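Local coordinates for capsid protein VP1 (Human polyomavirus 12, PDB 6Y5Z), which probably forms the T=7 icosahedral capsid of the virus, assembling as disulfide-linked pentamers that also interact with the minor capsid proteins VP2 and VP3, at residues N27-V32 with T38-S43; Q61-S66 with Q257-L262. One frame throughout, in Å; residues are numbered along the deposited sequence.

Contact 1: residues N27-V32 with T38-S43; sequences NPRMGV and TWYGFS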
loop_
_atom_site.group_PDB
_atom_site.type_symbol
_atom_site.label_atom_id
_atom_site.label_comp_id
_atom_site.label_asym_id
_atom_site.label_seq_id
_atom_site.Cartn_x
_atom_site.Cartn_y
_atom_site.Cartn_z
ATOM N N ASN D 27 18.957 -21.242 -6.775
ATOM C CA ASN D 27 17.747 -21.750 -7.453
ATOM C C ASN D 27 16.731 -22.150 -6.399
ATOM O O ASN D 27 17.072 -22.604 -5.297
ATOM C CB ASN D 27 18.073 -22.896 -8.411
ATOM C CG ASN D 27 18.631 -22.365 -9.706
ATOM O OD1 ASN D 27 18.125 -21.378 -10.221
ATOM N ND2 ASN D 27 19.704 -22.976 -10.187
ATOM N N PRO D 28 15.441 -21.968 -6.729
ATOM C CA PRO D 28 14.369 -22.317 -5.809
ATOM C C PRO D 28 14.262 -23.842 -5.642
ATOM O O PRO D 28 14.650 -24.607 -6.533
ATOM C CB PRO D 28 13.126 -21.722 -6.482
ATOM C CG PRO D 28 13.442 -21.748 -7.923
ATOM C CD PRO D 28 14.934 -21.523 -8.033
ATOM N N ARG D 29 13.815 -24.239 -4.456
ATOM C CA ARG D 29 13.582 -25.652 -4.085
ATOM C C ARG D 29 12.104 -25.795 -3.743
ATOM O O ARG D 29 11.764 -25.788 -2.568
ATOM C CB ARG D 29 14.540 -26.033 -2.951
ATOM C CG ARG D 29 16.005 -25.808 -3.298
ATOM C CD ARG D 29 16.466 -26.802 -4.355
ATOM N NE ARG D 29 17.823 -26.590 -4.806
ATOM C CZ ARG D 29 18.212 -26.302 -6.042
ATOM N NH1 ARG D 29 17.341 -26.026 -7.001
ATOM N NH2 ARG D 29 19.506 -26.180 -6.283
ATOM N N MET D 30 11.255 -25.909 -4.757
ATOM C CA MET D 30 9.789 -25.885 -4.583
ATOM C C MET D 30 9.215 -27.289 -4.407
ATOM O O MET D 30 8.017 -27.392 -4.269
ATOM C CB MET D 30 9.153 -25.221 -5.794
ATOM C CG MET D 30 9.498 -23.740 -5.877
ATOM S SD MET D 30 8.761 -22.750 -4.520
ATOM C CE MET D 30 10.177 -22.457 -3.474
ATOM N N GLY D 31 10.057 -28.325 -4.406
ATOM C CA GLY D 31 9.625 -29.727 -4.306
ATOM C C GLY D 31 10.220 -30.553 -5.428
ATOM O O GLY D 31 10.835 -31.609 -5.148
ATOM N N VAL D 32 10.050 -30.098 -6.664
ATOM C CA VAL D 32 10.812 -30.650 -7.816
ATOM C C VAL D 32 12.159 -29.935 -7.770
ATOM O O VAL D 32 12.291 -28.824 -8.309
ATOM C CB VAL D 32 10.075 -30.556 -9.157
ATOM C CG1 VAL D 32 10.892 -31.191 -10.268
ATOM C CG2 VAL D 32 8.702 -31.210 -9.084
ATOM N N THR D 38 11.290 -32.033 -15.756
ATOM C CA THR D 38 10.519 -31.118 -16.626
ATOM C C THR D 38 9.756 -30.081 -15.780
ATOM O O THR D 38 9.378 -29.045 -16.357
ATOM C CB THR D 38 9.602 -31.927 -17.547
ATOM O OG1 THR D 38 9.106 -31.127 -18.617
ATOM C CG2 THR D 38 8.462 -32.571 -16.782
ATOM N N TRP D 39 9.479 -30.347 -14.501
ATOM C CA TRP D 39 8.756 -29.391 -13.617
ATOM C C TRP D 39 9.713 -28.724 -12.626
ATOM O O TRP D 39 9.238 -28.214 -11.595
ATOM C CB TRP D 39 7.590 -30.103 -12.906
ATOM C CG TRP D 39 6.438 -30.310 -13.835
ATOM C CD1 TRP D 39 6.074 -31.472 -14.462
ATOM C CD2 TRP D 39 5.519 -29.306 -14.285
ATOM N NE1 TRP D 39 4.996 -31.249 -15.265
ATOM C CE2 TRP D 39 4.624 -29.931 -15.177
ATOM C CE3 TRP D 39 5.345 -27.954 -13.992
ATOM C CZ2 TRP D 39 3.568 -29.246 -15.772
ATOM C CZ3 TRP D 39 4.327 -27.275 -14.608
ATOM C CH2 TRP D 39 3.432 -27.912 -15.469
ATOM N N TYR D 40 11.008 -28.637 -12.922
ATOM C CA TYR D 40 11.987 -27.921 -12.061
ATOM C C TYR D 40 11.544 -26.467 -11.818
ATOM O O TYR D 40 11.076 -25.824 -12.787
ATOM C CB TYR D 40 13.338 -27.886 -12.757
ATOM C CG TYR D 40 14.499 -27.332 -11.967
ATOM C CD1 TYR D 40 14.745 -27.709 -10.661
ATOM C CD2 TYR D 40 15.422 -26.505 -12.595
ATOM C CE1 TYR D 40 15.853 -27.252 -9.961
ATOM C CE2 TYR D 40 16.537 -26.044 -11.907
ATOM C CZ TYR D 40 16.752 -26.407 -10.590
ATOM O OH TYR D 40 17.884 -25.960 -9.948
ATOM N N GLY D 41 11.591 -26.026 -10.565
ATOM C CA GLY D 41 11.121 -24.680 -10.181
ATOM C C GLY D 41 9.684 -24.666 -9.722
ATOM O O GLY D 41 9.167 -23.576 -9.400
ATOM N N PHE D 42 9.049 -25.823 -9.699
ATOM C CA PHE D 42 7.670 -26.031 -9.231
ATOM C C PHE D 42 7.654 -27.166 -8.208
ATOM O O PHE D 42 8.627 -27.902 -8.057
ATOM C CB PHE D 42 6.736 -26.405 -10.382
ATOM C CG PHE D 42 6.576 -25.404 -11.502
ATOM C CD1 PHE D 42 7.568 -25.223 -12.460
ATOM C CD2 PHE D 42 5.390 -24.699 -11.661
ATOM C CE1 PHE D 42 7.374 -24.334 -13.511
ATOM C CE2 PHE D 42 5.195 -23.824 -12.720
ATOM C CZ PHE D 42 6.186 -23.648 -13.657
ATOM N N SER D 43 6.550 -27.287 -7.489
ATOM C CA SER D 43 6.252 -28.499 -6.698
ATOM C C SER D 43 5.591 -29.524 -7.610
ATOM O O SER D 43 5.047 -29.186 -8.697
ATOM C CB SER D 43 5.379 -28.189 -5.477
ATOM O OG SER D 43 4.023 -27.989 -5.875
HETATM O O HOH W 1 12.343 -26.225 -7.493
#

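Contact 2: residues Q61-S66 with Q257-L262; sequences QMPYYS and QRFRGL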
loop_
_atom_site.group_PDB
_atom_site.type_symbol
_atom_site.label_atom_id
_atom_site.label_comp_id
_atom_site.label_asym_id
_atom_site.label_seq_id
_atom_site.Cartn_x
_atom_site.Cartn_y
_atom_site.Cartn_z
ATOM N N GLN D 61 5.921 -32.206 -2.822
ATOM C CA GLN D 61 4.694 -31.355 -2.844
ATOM C C GLN D 61 4.854 -30.127 -1.947
ATOM O O GLN D 61 3.863 -29.370 -1.856
ATOM C CB GLN D 61 3.469 -32.205 -2.464
ATOM C CG GLN D 61 3.086 -33.165 -3.583
ATOM C CD GLN D 61 1.919 -34.072 -3.260
ATOM O OE1 GLN D 61 1.055 -33.714 -2.476
ATOM N NE2 GLN D 61 1.914 -35.241 -3.888
ATOM N N MET D 62 6.013 -29.915 -1.319
ATOM C CA MET D 62 6.236 -28.814 -0.338
ATOM C C MET D 62 7.449 -27.992 -0.740
ATOM O O MET D 62 8.444 -28.536 -1.215
ATOM C CB MET D 62 6.509 -29.344 1.070
ATOM C CG MET D 62 5.346 -30.095 1.666
ATOM S SD MET D 62 5.731 -30.778 3.284
ATOM C CE MET D 62 6.748 -32.186 2.831
ATOM N N PRO D 63 7.402 -26.652 -0.587
ATOM C CA PRO D 63 8.595 -25.831 -0.779
ATOM C C PRO D 63 9.557 -25.852 0.406
ATOM O O PRO D 63 9.146 -26.059 1.545
ATOM C CB PRO D 63 8.024 -24.415 -0.981
ATOM C CG PRO D 63 6.716 -24.453 -0.207
ATOM C CD PRO D 63 6.181 -25.853 -0.453
ATOM N N TYR D 64 10.824 -25.636 0.082
ATOM C CA TYR D 64 11.962 -25.721 1.021
ATOM C C TYR D 64 12.740 -24.415 1.002
ATOM O O TYR D 64 12.704 -23.689 0.005
ATOM C CB TYR D 64 12.910 -26.863 0.632
ATOM C CG TYR D 64 12.247 -28.209 0.662
ATOM C CD1 TYR D 64 12.204 -28.938 1.840
ATOM C CD2 TYR D 64 11.587 -28.712 -0.440
ATOM C CE1 TYR D 64 11.549 -30.148 1.899
ATOM C CE2 TYR D 64 10.925 -29.923 -0.390
ATOM C CZ TYR D 64 10.880 -30.631 0.798
ATOM O OH TYR D 64 10.190 -31.800 0.914
ATOM N N TYR D 65 13.535 -24.195 2.040
ATOM C CA TYR D 65 14.578 -23.149 2.031
ATOM C C TYR D 65 15.692 -23.562 1.069
ATOM O O TYR D 65 16.076 -24.740 1.037
ATOM C CB TYR D 65 15.124 -22.893 3.435
ATOM C CG TYR D 65 14.153 -22.176 4.340
ATOM C CD1 TYR D 65 13.913 -20.818 4.190
ATOM C CD2 TYR D 65 13.434 -22.843 5.312
ATOM C CE1 TYR D 65 12.984 -20.158 4.970
ATOM C CE2 TYR D 65 12.516 -22.189 6.116
ATOM C CZ TYR D 65 12.289 -20.837 5.956
ATOM O OH TYR D 65 11.400 -20.189 6.759
ATOM N N SER D 66 16.191 -22.598 0.300
ATOM C CA SER D 66 17.474 -22.670 -0.436
ATOM C C SER D 66 18.597 -22.172 0.474
ATOM O O SER D 66 18.383 -21.232 1.274
ATOM C CB SER D 66 17.380 -21.854 -1.689
ATOM O OG SER D 66 16.387 -22.380 -2.554
ATOM N N GLN D 257 -2.883 -28.088 -8.420
ATOM C CA GLN D 257 -2.023 -26.893 -8.363
ATOM C C GLN D 257 -0.616 -27.290 -7.957
ATOM O O GLN D 257 -0.392 -28.328 -7.279
ATOM C CB GLN D 257 -2.628 -25.861 -7.422
ATOM C CG GLN D 257 -3.969 -25.368 -7.916
ATOM C CD GLN D 257 -4.522 -24.283 -7.034
ATOM O OE1 GLN D 257 -5.142 -24.568 -6.004
ATOM N NE2 GLN D 257 -4.283 -23.033 -7.411
ATOM N N ARG D 258 0.335 -26.476 -8.406
ATOM C CA ARG D 258 1.765 -26.644 -8.073
ATOM C C ARG D 258 2.293 -25.328 -7.517
ATOM O O ARG D 258 2.000 -24.312 -8.129
ATOM C CB ARG D 258 2.572 -26.935 -9.332
ATOM C CG ARG D 258 2.224 -28.249 -10.002
ATOM C CD ARG D 258 3.027 -28.429 -11.263
ATOM N NE ARG D 258 2.769 -29.680 -11.976
ATOM C CZ ARG D 258 3.516 -30.780 -11.881
ATOM N NH1 ARG D 258 3.223 -31.840 -12.618
ATOM N NH2 ARG D 258 4.570 -30.833 -11.092
ATOM N N PHE D 259 3.102 -25.351 -6.470
ATOM C CA PHE D 259 3.856 -24.148 -6.064
ATOM C C PHE D 259 4.757 -23.738 -7.233
ATOM O O PHE D 259 5.327 -24.617 -7.921
ATOM C CB PHE D 259 4.696 -24.398 -4.817
ATOM C CG PHE D 259 3.941 -24.569 -3.519
ATOM C CD1 PHE D 259 3.429 -25.799 -3.157
ATOM C CD2 PHE D 259 3.771 -23.497 -2.658
ATOM C CE1 PHE D 259 2.742 -25.944 -1.961
ATOM C CE2 PHE D 259 3.136 -23.662 -1.440
ATOM C CZ PHE D 259 2.615 -24.884 -1.106
ATOM N N ARG D 260 4.944 -22.437 -7.412
ATOM C CA ARG D 260 5.956 -21.871 -8.339
ATOM C C ARG D 260 6.883 -20.965 -7.538
ATOM O O ARG D 260 6.365 -20.038 -6.855
ATOM C CB ARG D 260 5.277 -21.122 -9.487
ATOM C CG ARG D 260 6.212 -20.351 -10.410
ATOM C CD ARG D 260 7.286 -21.208 -11.031
ATOM N NE ARG D 260 7.922 -20.600 -12.198
ATOM C CZ ARG D 260 9.136 -20.903 -12.641
ATOM N NH1 ARG D 260 9.904 -21.781 -12.012
ATOM N NH2 ARG D 260 9.576 -20.332 -13.751
ATOM N N GLY D 261 8.194 -21.173 -7.680
ATOM C CA GLY D 261 9.236 -20.344 -7.056
ATOM C C GLY D 261 10.148 -19.734 -8.108
ATOM O O GLY D 261 10.139 -20.178 -9.262
ATOM N N LEU D 262 10.931 -18.731 -7.728
ATOM C CA LEU D 262 11.867 -18.055 -8.653
ATOM C C LEU D 262 13.229 -17.991 -7.991
ATOM O O LEU D 262 13.365 -17.967 -6.759
ATOM C CB LEU D 262 11.355 -16.649 -9.011
ATOM C CG LEU D 262 10.155 -16.599 -9.958
ATOM C CD1 LEU D 262 9.681 -15.163 -10.144
ATOM C CD2 LEU D 262 10.482 -17.238 -11.300
#

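Contact 1: residues N27-V32 with T38-S43
The long loop that joins strand 9-26 to strand 66-71 folds back on itself here, Val32 and Met30 packing against a type II beta turn from Trp39 to Phe42. Val32 N donates to Phe42 O (3.0 Å). With CG1 anti to the backbone N (chi1 -178°), the branched side chain straddles the turn: CG1 rests against Trp39 C at 3.6 Å, while CG2 faces Phe42 O and Ser43 C. Gly41 takes the third position of the turn, with the positive phi that glycine tolerates. Met30 CB lies 3.4 Å from Phe42 C, and its CG meets Gly41 O before the bent thioether chain turns away. At the other end, Arg29 NH1 reaches Tyr40 OH (3.0 Å, N-H...O 159°), the hydroxyl lying at the edge of the guanidinium, and also donates to Pro28 O from above the carbonyl plane; Arg29 NE pairs with Asp179. A water bonded to Pro28 O, Met30 N and Val32 O, and weakly to Gly41 N, bridges the polar backbone between the two segments. Asn27 CB touches Tyr40 OH (3.4 Å), while its OD1 accepts from Leu168 N of a second subunit.

Contact 2: residues Q61-S66 with Q257-L262
A small, buried apolar contact joins the end of the loop before strand 66-71 to strand 257-276, and it rests mainly on Pro63 and Phe259, with Gln61 adding its backbone O. Pro63 lays its CD over the centre of the Phe259 ring, 3.6 Å from the centroid and only 7° off the ring normal, an almost ideal CH-pi contact. Proline suits this place because the CD hydrogens, next to the ring nitrogen, are slightly polarised and can point into the aromatic face. CG follows alongside, 3.9 Å from Phe259 CE2 and CD2, so that two methylene groups of the pyrrolidine cover the same face. Phe259 CG stands beside the backbone N and anti to the carbonyl carbon (chi1 -70°), which swings the flat ring out from the strand to meet the proline. Gln61 O approaches Phe259 CE1 obliquely at 3.6 Å, while the side-chain OE1 of Gln61 bonds to Thr47 OG1. Beyond the pair, Trp248 meets the Phe259 ring edge-to-face, and Val245 adds an aliphatic neighbour from strand 237-250. The loop before strand 66-71 thus covers a strand of the antiparallel beta jelly roll of polyomavirus VP1, at a spot where Val105 of a third subunit of the pentamer also packs on Phe259.

Overall arrangement
Contacts 1 and 2 lie side by side, their centres about 6 Å apart, and share one loop: 27-32, 38-43 and 61-66 all belong to the connection between strands 9-26 and 66-71. Segment 27-32 is tied to 61-66 by probable hydrogen bonds from Tyr64 N to Arg29 O and from Ser66 OG to Asn27 O, both 2.8 Å. Segment 38-43 is bonded to strand 257-276: Ser43 OG bonds to Phe259 N, Gly41 O to Arg260 NH1, and Trp39 makes a cation-pi contact with Arg258. The folded loop thus lies along the strand that carries Phe259. Both contacts also touch neighbouring subunits of the pentamer.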